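Local coordinates for uncharacterized protein (Bacteroides eggerthii, PDB 4GDZ) that is of unknown function but belongs to the DUF4251 family and folds into a largely beta-stranded domain with flanking helices, at the interface of chains A and B. Coordinates in Å, arbitrary orientation; residue numbers count along the deposited sequence, not the author numbering. Chains: chain A/B, Uncharacterized protein.

The interface of chains A and B. Residues chain A 63, 87; chain B 107-110, 116-119, 132.
A:Phe63 and A:Val87 of one DUF4251 subunit press their side chains onto the beta-sheet face of another, where strands 102-110, 116-123 and 128-135 of chain B supply the receiving surface; whether this pairing exists outside the crystal the structure alone does not show. Van der Waals packing carries the direct contact. The amide of B:Asn117 lies over one face of the A:Phe63 ring, displaced toward the CD2-CE2 rim, the two side chains running in opposite directions with their planes 23° apart. The amide nitrogen leads, ND2 of B:Asn117 standing 3.4 Å from CD2 of A:Phe63; a flat amide suits a flat ring. The ring tip points toward B:Ser109, with CZ of A:Phe63 3.2 Å from the hydroxyl OG of B:Ser109 in a contact, not a hydrogen bond, and CB beside it; so small a side chain lets the ring approach the strand. An alanine in place of A:Phe63 would probably leave the B:Asn117 amide and the B:Ser109 hydroxyl without the ring they pack against, the amide less restrained from turning. Short, branched A:Val87 puts one methyl against each of two neighbouring strands: its chi1 of 169°, with CG1 anti to the backbone N, sends CG1 toward B:Ser119 and the backbone of B:Cys118, and CG2 to 3.8 Å from CB of B:Ser109. In a minor contact, B:Phe132 offers its flat apolar rim to the A:Val87 carbonyl group. Polar links run through water, because no N or O of one chain comes close enough here to bond the other directly. One water lies 2.7 Å from ND2 of B:Asn117 and 3.1 Å from the backbone N of A:Val87, in nearly straight bonds. Another joins the A:Val87 carbonyl O, at 2.6 Å, to the hydroxyl OG of B:Ser119, at 2.8 Å.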
loop_
_atom_site.group_PDB
_atom_site.type_symbol
_atom_site.label_atom_id
_atom_site.label_comp_id
_atom_site.label_asym_id
_atom_site.label_seq_id
_atom_site.Cartn_x
_atom_site.Cartn_y
_atom_site.Cartn_z
ATOM N N PHE A 63 11.273 -4.944 8.129
ATOM C CA PHE A 63 10.957 -5.432 9.495
ATOM C C PHE A 63 11.698 -4.646 10.575
ATOM O O PHE A 63 12.718 -4.033 10.300
ATOM C CB PHE A 63 11.210 -6.919 9.635
ATOM C CG PHE A 63 12.598 -7.355 9.236
ATOM C CD1 PHE A 63 13.674 -7.216 10.117
ATOM C CD2 PHE A 63 12.814 -7.919 7.993
ATOM C CE1 PHE A 63 14.942 -7.660 9.759
ATOM C CE2 PHE A 63 14.083 -8.362 7.632
ATOM C CZ PHE A 63 15.141 -8.201 8.517
ATOM N N VAL A 87 17.653 -2.046 6.397
ATOM C CA VAL A 87 18.406 -2.192 5.161
ATOM C C VAL A 87 17.831 -1.247 4.050
ATOM O O VAL A 87 18.451 -1.080 2.992
ATOM C CB VAL A 87 18.470 -3.685 4.762
ATOM C CG1 VAL A 87 19.020 -3.898 3.348
ATOM C CG2 VAL A 87 19.364 -4.453 5.764
ATOM N N LYS B 107 23.822 -5.913 0.992
ATOM C CA LYS B 107 23.465 -5.923 2.422
ATOM C C LYS B 107 22.229 -6.788 2.501
ATOM O O LYS B 107 21.318 -6.639 1.692
ATOM C CB LYS B 107 23.104 -4.521 2.927
ATOM C CG LYS B 107 24.015 -3.385 2.470
ATOM C CD LYS B 107 25.372 -3.456 3.106
ATOM C CE LYS B 107 26.233 -2.260 2.728
ATOM N NZ LYS B 107 27.582 -2.568 3.267
ATOM N N THR B 108 22.157 -7.661 3.486
ATOM C CA THR B 108 21.036 -8.592 3.623
ATOM C C THR B 108 20.668 -8.688 5.094
ATOM O O THR B 108 21.558 -8.682 5.933
ATOM C CB THR B 108 21.429 -9.994 3.108
ATOM O OG1 THR B 108 21.741 -9.923 1.711
ATOM C CG2 THR B 108 20.290 -11.003 3.324
ATOM N N SER B 109 19.377 -8.796 5.394
ATOM C CA SER B 109 18.927 -9.072 6.745
ATOM C C SER B 109 17.710 -9.989 6.647
ATOM O O SER B 109 16.913 -9.856 5.718
ATOM C CB SER B 109 18.573 -7.754 7.434
ATOM O OG SER B 109 18.328 -7.964 8.801
ATOM N N THR B 110 17.564 -10.901 7.608
ATOM C CA THR B 110 16.437 -11.861 7.656
ATOM C C THR B 110 15.857 -11.842 9.043
ATOM O O THR B 110 16.597 -11.906 10.004
ATOM C CB THR B 110 16.899 -13.292 7.317
ATOM O OG1 THR B 110 17.488 -13.280 6.023
ATOM C CG2 THR B 110 15.743 -14.318 7.353
ATOM N N ILE B 116 12.906 -11.284 4.258
ATOM C CA ILE B 116 14.245 -10.864 3.833
ATOM C C ILE B 116 14.179 -9.446 3.291
ATOM O O ILE B 116 13.267 -9.096 2.549
ATOM C CB ILE B 116 14.827 -11.822 2.762
ATOM C CG1 ILE B 116 15.033 -13.214 3.378
ATOM C CG2 ILE B 116 16.153 -11.304 2.187
ATOM C CD1 ILE B 116 15.410 -14.267 2.360
ATOM N N ASN B 117 15.108 -8.617 3.735
ATOM C CA ASN B 117 15.300 -7.260 3.194
ATOM C C ASN B 117 16.743 -7.237 2.677
ATOM O O ASN B 117 17.662 -7.610 3.419
ATOM C CB ASN B 117 15.178 -6.223 4.307
ATOM C CG ASN B 117 13.766 -6.066 4.864
ATOM O OD1 ASN B 117 12.760 -6.593 4.345
ATOM N ND2 ASN B 117 13.686 -5.335 5.937
ATOM N N CYS B 118 16.954 -6.794 1.449
ATOM C CA CYS B 118 18.265 -6.808 0.800
ATOM C C CYS B 118 18.500 -5.529 -0.009
ATOM O O CYS B 118 17.574 -5.037 -0.634
ATOM C CB CYS B 118 18.325 -8.022 -0.139
ATOM S SG CYS B 118 19.844 -8.208 -1.115
ATOM N N SER B 119 19.733 -5.040 -0.052
ATOM C CA SER B 119 20.082 -3.906 -0.910
ATOM C C SER B 119 21.375 -4.199 -1.615
ATOM O O SER B 119 22.210 -4.999 -1.134
ATOM C CB SER B 119 20.169 -2.569 -0.120
ATOM O OG SER B 119 21.336 -2.483 0.681
ATOM N N PHE B 132 16.674 -1.909 -3.659
ATOM C CA PHE B 132 16.196 -2.435 -2.379
ATOM C C PHE B 132 15.110 -3.454 -2.685
ATOM O O PHE B 132 14.145 -3.154 -3.364
ATOM C CB PHE B 132 15.655 -1.320 -1.479
ATOM C CG PHE B 132 15.079 -1.813 -0.152
ATOM C CD1 PHE B 132 15.891 -2.448 0.795
ATOM C CD2 PHE B 132 13.724 -1.723 0.107
ATOM C CE1 PHE B 132 15.375 -2.934 1.985
ATOM C CE2 PHE B 132 13.205 -2.183 1.308
ATOM C CZ PHE B 132 14.031 -2.799 2.246
HETATM O O HOH W 1 21.053 -0.748 2.813
HETATM O O HOH W 2 15.823 -4.353 7.317
#